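Bowman-Birk type bran trypsin inhibitor (Oryza sativa, PDB 2QN5) probably inhibits trypsin-like serine proteases; this part of the longer protein holds two Bowman-Birk repeats, each with a probable reactive loop. Local coordinates at residues Lys17-Leu29 with Ile53-Cys67. Residues are numbered along the deposited sequence; the frame is centred on the assembly and turned at random.
Sequences KPDPPQWRCNDEL and ICEDIYWGADPGPFC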
ATOM      1  N   LYS A  17      -0.571  -1.427  -0.396  1.00 41.84           N
ATOM      2  CA  LYS A  17       0.338  -0.368   0.009  1.00 42.36           C
ATOM      3  C   LYS A  17      -0.191   1.014   0.419  1.00 42.89           C
ATOM      4  O   LYS A  17       0.348   2.033   0.016  1.00 42.24           O
ATOM      5  CB  LYS A  17       1.390  -0.170  -1.091  1.00 43.34           C
ATOM      6  CG  LYS A  17       2.104  -1.437  -1.538  1.00 44.61           C
ATOM      7  CD  LYS A  17       2.881  -1.214  -2.843  1.00 45.38           C
ATOM      8  CE  LYS A  17       3.693  -2.456  -3.276  1.00 46.06           C
ATOM      9  NZ  LYS A  17       4.314  -2.320  -4.646  1.00 45.66           N
ATOM     10  N   PRO A  18      -1.267   1.075   1.194  1.00 42.81           N
ATOM     11  CA  PRO A  18      -1.667   2.434   1.541  1.00 42.16           C
ATOM     12  C   PRO A  18      -0.859   2.814   2.779  1.00 42.38           C
ATOM     13  O   PRO A  18       0.055   2.082   3.172  1.00 39.38           O
ATOM     14  CB  PRO A  18      -3.146   2.281   1.853  1.00 42.92           C
ATOM     15  CG  PRO A  18      -3.195   0.921   2.474  1.00 43.39           C
ATOM     16  CD  PRO A  18      -2.337   0.118   1.520  1.00 44.55           C
ATOM     17  N   ASP A  19      -1.177   3.963   3.372  1.00 43.88           N
ATOM     18  CA  ASP A  19      -0.520   4.401   4.599  1.00 44.91           C
ATOM     19  C   ASP A  19      -1.589   4.996   5.486  1.00 46.50           C
ATOM     20  O   ASP A  19      -2.161   6.024   5.140  1.00 47.39           O
ATOM     21  CB  ASP A  19       0.524   5.476   4.351  1.00 44.80           C
ATOM     22  CG  ASP A  19       1.286   5.833   5.624  1.00 47.97           C
ATOM     23  OD1 ASP A  19       1.856   6.945   5.725  1.00 46.48           O
ATOM     24  OD2 ASP A  19       1.317   4.975   6.529  1.00 50.44           O
ATOM     25  N   PRO A  20      -1.867   4.381   6.650  1.00 46.64           N
ATOM     26  CA  PRO A  20      -1.302   3.186   7.284  1.00 45.97           C
ATOM     27  C   PRO A  20      -1.747   1.864   6.662  1.00 46.44           C
ATOM     28  O   PRO A  20      -2.647   1.831   5.822  1.00 47.01           O
ATOM     29  CB  PRO A  20      -1.800   3.308   8.707  1.00 46.33           C
ATOM     30  CG  PRO A  20      -3.161   3.791   8.479  1.00 46.75           C
ATOM     31  CD  PRO A  20      -2.939   4.916   7.500  1.00 46.83           C
ATOM     32  N   PRO A  21      -1.126   0.753   7.081  1.00 46.54           N
ATOM     33  CA  PRO A  21      -1.478  -0.560   6.549  1.00 46.40           C
ATOM     34  C   PRO A  21      -2.929  -0.925   6.790  1.00 48.72           C
ATOM     35  O   PRO A  21      -3.604  -0.313   7.607  1.00 49.33           O
ATOM     36  CB  PRO A  21      -0.514  -1.491   7.278  1.00 45.40           C
ATOM     37  CG  PRO A  21       0.679  -0.649   7.434  1.00 45.71           C
ATOM     38  CD  PRO A  21       0.091   0.663   7.897  1.00 45.96           C
ATOM     39  N   GLN A  22      -3.405  -1.916   6.051  1.00 50.31           N
ATOM     40  CA  GLN A  22      -4.767  -2.392   6.186  1.00 52.28           C
ATOM     41  C   GLN A  22      -4.561  -3.799   6.650  1.00 53.65           C
ATOM     42  O   GLN A  22      -3.851  -4.562   6.001  1.00 54.89           O
ATOM     43  CB  GLN A  22      -5.482  -2.386   4.839  1.00 52.69           C
ATOM     44  CG  GLN A  22      -5.343  -1.068   4.104  1.00 52.72           C
ATOM     45  CD  GLN A  22      -6.264  -0.951   2.919  1.00 53.95           C
ATOM     46  OE1 GLN A  22      -6.293  -1.826   2.051  1.00 53.35           O
ATOM     47  NE2 GLN A  22      -7.021   0.142   2.869  1.00 53.40           N
ATOM     48  N   TRP A  23      -5.154  -4.150   7.784  1.00 54.32           N
ATOM     49  CA  TRP A  23      -4.972  -5.500   8.295  1.00 54.23           C
ATOM     50  C   TRP A  23      -6.268  -6.288   8.504  1.00 56.11           C
ATOM     51  O   TRP A  23      -7.364  -5.725   8.591  1.00 56.32           O
ATOM     52  CB  TRP A  23      -4.177  -5.468   9.605  1.00 50.76           C
ATOM     53  CG  TRP A  23      -3.342  -4.245   9.821  1.00 48.28           C
ATOM     54  CD1 TRP A  23      -3.786  -2.956   9.902  1.00 47.75           C
ATOM     55  CD2 TRP A  23      -1.937  -4.203  10.116  1.00 47.50           C
ATOM     56  NE1 TRP A  23      -2.750  -2.116  10.245  1.00 47.36           N
ATOM     57  CE2 TRP A  23      -1.604  -2.854  10.381  1.00 46.93           C
ATOM     58  CE3 TRP A  23      -0.931  -5.173  10.194  1.00 46.27           C
ATOM     59  CZ2 TRP A  23      -0.307  -2.451  10.717  1.00 44.68           C
ATOM     60  CZ3 TRP A  23       0.362  -4.769  10.531  1.00 46.35           C
ATOM     61  CH2 TRP A  23       0.660  -3.419  10.789  1.00 45.08           C
ATOM     62  N   ARG A  24      -6.112  -7.606   8.577  1.00 58.07           N
ATOM     63  CA  ARG A  24      -7.220  -8.523   8.794  1.00 59.53           C
ATOM     64  C   ARG A  24      -6.913  -9.353  10.049  1.00 59.38           C
ATOM     65  O   ARG A  24      -5.746  -9.561  10.389  1.00 58.39           O
ATOM     66  CB  ARG A  24      -7.377  -9.424   7.565  1.00 61.36           C
ATOM     67  CG  ARG A  24      -8.504 -10.424   7.653  1.00 64.58           C
ATOM     68  CD  ARG A  24      -8.759 -11.073   6.306  1.00 66.50           C
ATOM     69  NE  ARG A  24      -9.039 -10.080   5.264  1.00 68.25           N
ATOM     70  CZ  ARG A  24      -9.643 -10.354   4.107  1.00 68.39           C
ATOM     71  NH1 ARG A  24     -10.043 -11.593   3.845  1.00 68.42           N
ATOM     72  NH2 ARG A  24      -9.828  -9.393   3.205  1.00 67.17           N
ATOM     73  N   CYS A  25      -7.952  -9.801  10.751  1.00 60.12           N
ATOM     74  CA  CYS A  25      -7.737 -10.614  11.948  1.00 61.12           C
ATOM     75  C   CYS A  25      -8.292 -12.015  11.795  1.00 62.94           C
ATOM     76  O   CYS A  25      -9.458 -12.201  11.460  1.00 62.14           O
ATOM     77  CB  CYS A  25      -8.350  -9.970  13.193  1.00 60.85           C
ATOM     78  SG  CYS A  25      -8.225 -11.066  14.635  1.00 59.45           S
ATOM     79  N   ASN A  26      -7.440 -13.001  12.041  1.00 65.34           N
ATOM     80  CA  ASN A  26      -7.837 -14.395  11.927  1.00 68.11           C
ATOM     81  C   ASN A  26      -8.564 -14.879  13.186  1.00 68.91           C
ATOM     82  O   ASN A  26      -9.791 -14.905  13.233  1.00 69.37           O
ATOM     83  CB  ASN A  26      -6.604 -15.270  11.670  1.00 70.69           C
ATOM     84  CG  ASN A  26      -5.951 -14.999  10.317  1.00 72.93           C
ATOM     85  OD1 ASN A  26      -4.887 -15.549  10.016  1.00 75.57           O
ATOM     86  ND2 ASN A  26      -6.588 -14.163   9.495  1.00 72.83           N
ATOM     87  N   ASP A  27      -7.796 -15.245  14.206  1.00 69.22           N
ATOM     88  CA  ASP A  27      -8.349 -15.743  15.453  1.00 70.98           C
ATOM     89  C   ASP A  27      -9.463 -16.778  15.276  1.00 71.22           C
ATOM     90  O   ASP A  27     -10.394 -16.589  14.487  1.00 69.89           O
ATOM     91  CB  ASP A  27      -8.861 -14.588  16.313  1.00 72.64           C
ATOM     92  CG  ASP A  27      -7.834 -14.118  17.330  1.00 74.31           C
ATOM     93  OD1 ASP A  27      -8.245 -13.579  18.386  1.00 75.28           O
ATOM     94  OD2 ASP A  27      -6.620 -14.284  17.067  1.00 75.15           O
ATOM     95  N   GLU A  28      -9.355 -17.867  16.038  1.00 71.77           N
ATOM     96  CA  GLU A  28     -10.324 -18.960  16.022  1.00 73.11           C
ATOM     97  C   GLU A  28     -11.748 -18.416  16.275  1.00 72.49           C
ATOM     98  O   GLU A  28     -12.617 -18.492  15.398  1.00 72.19           O
ATOM     99  CB  GLU A  28      -9.948 -19.993  17.098  1.00 75.50           C
ATOM    100  CG  GLU A  28      -8.436 -20.117  17.413  1.00 79.12           C
ATOM    101  CD  GLU A  28      -7.564 -20.469  16.201  1.00 80.48           C
ATOM    102  OE1 GLU A  28      -7.935 -21.388  15.431  1.00 79.16           O
ATOM    103  OE2 GLU A  28      -6.496 -19.834  16.028  1.00 81.53           O
ATOM    104  N   LEU A  29     -11.985 -17.886  17.477  1.00 71.21           N
ATOM    105  CA  LEU A  29     -13.276 -17.288  17.840  1.00 71.73           C
ATOM    106  C   LEU A  29     -14.512 -18.186  17.945  1.00 73.19           C
ATOM    107  O   LEU A  29     -14.491 -19.372  17.584  1.00 73.61           O
ATOM    108  CB  LEU A  29     -13.610 -16.158  16.866  1.00 69.33           C
ATOM    109  CG  LEU A  29     -12.644 -14.981  16.762  1.00 67.30           C
ATOM    110  CD1 LEU A  29     -12.631 -14.491  15.326  1.00 67.42           C
ATOM    111  CD2 LEU A  29     -13.044 -13.878  17.725  1.00 65.16           C
ATOM    112  N   ILE A  53     -13.697 -16.787  11.981  1.00 77.98           N
ATOM    113  CA  ILE A  53     -12.934 -15.560  11.753  1.00 78.47           C
ATOM    114  C   ILE A  53     -13.853 -14.389  11.399  1.00 77.78           C
ATOM    115  O   ILE A  53     -15.010 -14.587  11.004  1.00 77.81           O
ATOM    116  CB  ILE A  53     -11.903 -15.721  10.603  1.00 80.23           C
ATOM    117  CG1 ILE A  53     -12.636 -15.999   9.293  1.00 80.89           C
ATOM    118  CG2 ILE A  53     -10.916 -16.843  10.920  1.00 80.69           C
ATOM    119  CD1 ILE A  53     -13.368 -17.318   9.271  1.00 60.41           C
ATOM    120  N   CYS A  54     -13.321 -13.174  11.544  1.00 75.25           N
ATOM    121  CA  CYS A  54     -14.067 -11.955  11.255  1.00 72.63           C
ATOM    122  C   CYS A  54     -13.480 -11.244  10.053  1.00 72.64           C
ATOM    123  O   CYS A  54     -12.438 -10.592  10.145  1.00 72.72           O
ATOM    124  CB  CYS A  54     -14.039 -11.031  12.461  1.00 71.66           C
ATOM    125  SG  CYS A  54     -14.140  -9.260  12.075  1.00 69.17           S
ATOM    126  N   GLU A  55     -14.158 -11.371   8.920  1.00 71.72           N
ATOM    127  CA  GLU A  55     -13.690 -10.751   7.696  1.00 70.27           C
ATOM    128  C   GLU A  55     -14.074  -9.281   7.598  1.00 67.58           C
ATOM    129  O   GLU A  55     -14.970  -8.884   6.851  1.00 68.07           O
ATOM    130  CB  GLU A  55     -14.196 -11.531   6.476  1.00 71.47           C
ATOM    131  CG  GLU A  55     -15.680 -11.792   6.458  1.00 72.65           C
ATOM    132  CD  GLU A  55     -16.091 -12.533   5.219  1.00 74.35           C
ATOM    133  OE1 GLU A  55     -15.434 -13.545   4.896  1.00 75.65           O
ATOM    134  OE2 GLU A  55     -17.067 -12.113   4.569  1.00 74.55           O
ATOM    135  N   ASP A  56     -13.376  -8.481   8.382  1.00 63.95           N
ATOM    136  CA  ASP A  56     -13.566  -7.052   8.401  1.00 60.55           C
ATOM    137  C   ASP A  56     -12.121  -6.555   8.403  1.00 57.56           C
ATOM    138  O   ASP A  56     -11.282  -7.053   9.168  1.00 56.55           O
ATOM    139  CB  ASP A  56     -14.295  -6.640   9.680  1.00 61.05           C
ATOM    140  CG  ASP A  56     -15.423  -5.667   9.423  1.00 61.52           C
ATOM    141  OD1 ASP A  56     -15.160  -4.563   8.904  1.00 63.75           O
ATOM    142  OD2 ASP A  56     -16.579  -6.004   9.741  1.00 62.82           O
ATOM    143  N   ILE A  57     -11.806  -5.610   7.524  1.00 54.24           N
ATOM    144  CA  ILE A  57     -10.444  -5.108   7.475  1.00 50.60           C
ATOM    145  C   ILE A  57     -10.329  -3.777   8.172  1.00 49.28           C
ATOM    146  O   ILE A  57     -11.068  -2.840   7.859  1.00 49.67           O
ATOM    147  CB  ILE A  57      -9.931  -4.917   6.040  1.00 48.31           C
ATOM    148  CG1 ILE A  57     -10.007  -6.235   5.273  1.00 48.91           C
ATOM    149  CG2 ILE A  57      -8.481  -4.438   6.083  1.00 49.16           C
ATOM    150  CD1 ILE A  57      -9.672  -6.108   3.798  1.00 60.41           C
ATOM    151  N   TYR A  58      -9.406  -3.717   9.130  1.00 46.69           N
ATOM    152  CA  TYR A  58      -9.124  -2.502   9.880  1.00 44.63           C
ATOM    153  C   TYR A  58      -7.994  -1.843   9.118  1.00 46.33           C
ATOM    154  O   TYR A  58      -7.080  -2.526   8.654  1.00 46.52           O
ATOM    155  CB  TYR A  58      -8.640  -2.830  11.284  1.00 40.60           C
ATOM    156  CG  TYR A  58      -8.094  -1.650  12.030  1.00 37.09           C
ATOM    157  CD1 TYR A  58      -8.918  -0.613  12.434  1.00 36.98           C
ATOM    158  CD2 TYR A  58      -6.753  -1.577  12.348  1.00 36.43           C
ATOM    159  CE1 TYR A  58      -8.411   0.471  13.142  1.00 37.17           C
ATOM    160  CE2 TYR A  58      -6.234  -0.501  13.053  1.00 37.53           C
ATOM    161  CZ  TYR A  58      -7.064   0.513  13.444  1.00 38.18           C
ATOM    162  OH  TYR A  58      -6.539   1.577  14.124  1.00 39.20           O
ATOM    163  N   TRP A  59      -8.066  -0.525   8.988  1.00 45.95           N
ATOM    164  CA  TRP A  59      -7.057   0.238   8.280  1.00 45.82           C
ATOM    165  C   TRP A  59      -6.510   1.242   9.273  1.00 46.68           C
ATOM    166  O   TRP A  59      -7.170   2.227   9.574  1.00 48.32           O
ATOM    167  CB  TRP A  59      -7.717   0.953   7.116  1.00 46.71           C
ATOM    168  CG  TRP A  59      -6.811   1.750   6.243  1.00 47.66           C
ATOM    169  CD1 TRP A  59      -5.508   2.096   6.483  1.00 48.20           C
ATOM    170  CD2 TRP A  59      -7.163   2.351   4.988  1.00 48.84           C
ATOM    171  NE1 TRP A  59      -5.031   2.880   5.451  1.00 48.82           N
ATOM    172  CE2 TRP A  59      -6.029   3.049   4.524  1.00 48.86           C
ATOM    173  CE3 TRP A  59      -8.330   2.367   4.213  1.00 48.19           C
ATOM    174  CZ2 TRP A  59      -6.035   3.753   3.318  1.00 47.57           C
ATOM    175  CZ3 TRP A  59      -8.330   3.063   3.025  1.00 46.70           C
ATOM    176  CH2 TRP A  59      -7.194   3.746   2.587  1.00 46.02           C
ATOM    177  N   GLY A  60      -5.318   0.996   9.798  1.00 45.65           N
ATOM    178  CA  GLY A  60      -4.761   1.925  10.755  1.00 42.69           C
ATOM    179  C   GLY A  60      -3.341   1.605  11.151  1.00 43.06           C
ATOM    180  O   GLY A  60      -2.807   0.552  10.811  1.00 42.44           O
ATOM    181  N   ALA A  61      -2.731   2.533  11.880  1.00 41.84           N
ATOM    182  CA  ALA A  61      -1.367   2.372  12.340  1.00 41.50           C
ATOM    183  C   ALA A  61      -1.207   1.128  13.188  1.00 43.97           C
ATOM    184  O   ALA A  61      -0.399   0.271  12.869  1.00 45.80           O
ATOM    185  CB  ALA A  61      -0.958   3.568  13.132  1.00 39.49           C
ATOM    186  N   ASP A  62      -1.990   1.033  14.262  1.00 45.69           N
ATOM    187  CA  ASP A  62      -1.929  -0.085  15.197  1.00 46.94           C
ATOM    188  C   ASP A  62      -2.960  -1.180  14.933  1.00 48.19           C
ATOM    189  O   ASP A  62      -4.160  -0.934  15.021  1.00 48.36           O
ATOM    190  CB  ASP A  62      -2.114   0.454  16.619  1.00 50.08           C
ATOM    191  CG  ASP A  62      -1.977  -0.622  17.692  1.00 53.72           C
ATOM    192  OD1 ASP A  62      -1.874  -0.254  18.886  1.00 54.24           O
ATOM    193  OD2 ASP A  62      -1.978  -1.826  17.349  1.00 55.78           O
ATOM    194  N   PRO A  63      -2.502  -2.407  14.609  1.00 48.52           N
ATOM    195  CA  PRO A  63      -3.407  -3.529  14.341  1.00 47.96           C
ATOM    196  C   PRO A  63      -3.926  -4.159  15.639  1.00 48.50           C
ATOM    197  O   PRO A  63      -4.552  -5.222  15.636  1.00 48.15           O
ATOM    198  CB  PRO A  63      -2.544  -4.479  13.530  1.00 47.95           C
ATOM    199  CG  PRO A  63      -1.213  -4.290  14.138  1.00 48.19           C
ATOM    200  CD  PRO A  63      -1.112  -2.782  14.288  1.00 47.61           C
ATOM    201  N   GLY A  64      -3.668  -3.499  16.757  1.00 49.15           N
ATOM    202  CA  GLY A  64      -4.171  -4.009  18.015  1.00 51.48           C
ATOM    203  C   GLY A  64      -3.155  -4.767  18.833  1.00 53.40           C
ATOM    204  O   GLY A  64      -2.136  -5.225  18.306  1.00 53.90           O
ATOM    205  N   PRO A  65      -3.410  -4.917  20.141  1.00 54.33           N
ATOM    206  CA  PRO A  65      -2.499  -5.632  21.028  1.00 53.41           C
ATOM    207  C   PRO A  65      -2.810  -7.086  20.849  1.00 54.62           C
ATOM    208  O   PRO A  65      -3.779  -7.429  20.169  1.00 55.48           O
ATOM    209  CB  PRO A  65      -2.917  -5.134  22.393  1.00 52.87           C
ATOM    210  CG  PRO A  65      -4.406  -5.091  22.244  1.00 51.78           C
ATOM    211  CD  PRO A  65      -4.595  -4.449  20.885  1.00 52.59           C
ATOM    212  N   PHE A  66      -1.998  -7.947  21.447  1.00 55.23           N
ATOM    213  CA  PHE A  66      -2.256  -9.372  21.344  1.00 57.12           C
ATOM    214  C   PHE A  66      -3.258  -9.770  22.413  1.00 57.83           C
ATOM    215  O   PHE A  66      -3.559  -8.999  23.324  1.00 57.53           O
ATOM    216  CB  PHE A  66      -0.969 -10.176  21.504  1.00 57.65           C
ATOM    217  CG  PHE A  66      -0.044 -10.068  20.329  1.00 58.74           C
ATOM    218  CD1 PHE A  66       1.015  -9.172  20.340  1.00 59.47           C
ATOM    219  CD2 PHE A  66      -0.256 -10.845  19.193  1.00 59.49           C
ATOM    220  CE1 PHE A  66       1.856  -9.046  19.227  1.00 61.44           C
ATOM    221  CE2 PHE A  66       0.575 -10.732  18.077  1.00 60.56           C
ATOM    222  CZ  PHE A  66       1.634  -9.832  18.091  1.00 60.88           C
ATOM    223  N   CYS A  67      -3.788 -10.977  22.285  1.00 59.57           N
ATOM    224  CA  CYS A  67      -4.754 -11.482  23.248  1.00 60.79           C
ATOM    225  C   CYS A  67      -4.017 -12.193  24.387  1.00 61.41           C
ATOM    226  O   CYS A  67      -4.495 -12.238  25.520  1.00 61.51           O
ATOM    227  CB  CYS A  67      -5.709 -12.450  22.557  1.00 59.98           C
ATOM    228  SG  CYS A  67      -6.733 -11.718  21.232  1.00 59.20           S
TER
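The antiparallel pairing of strands 22-25 and 54-59 belongs to the first of the two repeats in this chain of the Bowman-Birk inhibitor, beside the loop whose K17-P18 bond is probably the trypsin-reactive one. W23 and Y58 form a hydrogen-bonded pair: W23 N donates to Y58 O at 2.7 Å, and Y58 N returns a bond to W23 O at 2.9 Å. W23 also uses its indole, whose NE1 reaches G60 O at 2.7 Å; an N-H...O angle of 171° and an oxygen 4° from the ring plane show a straight bond, made in the carbonyl plane of G60. This bond and the flanking prolines fix the ring's rotation: P63 CB lies over the five-membered ring, 3.6 Å from its centroid, in a CH-pi contact, while P21 CB approaches the opposite face near the rim. A leucine in place of W23 would probably leave G60 O without its indole donor and P63 without a flat surface to pack on.

The Q22-W59 pair lies on the other face of the sheet. With W59 CG anti to the backbone N (chi1 -178°), the indole runs alongside the extended Q22 chain, whose CG sits 3.9 Å from the five-membered ring centroid. P20 CG packs against W59 CD1 at 3.5 Å, and P18 CB against W59 CZ2, tying the cis-proline turn to this tryptophan. The R24 guanidinium edge meets I57 CD1, while its NH1 hydrogen-bonds a polar side chain of another protein's chain.

Strand 22-25 is central in the three-stranded sheet, between 54-59 and 11-13; R13 makes a cation-pi contact with W23, and I11 touches P63.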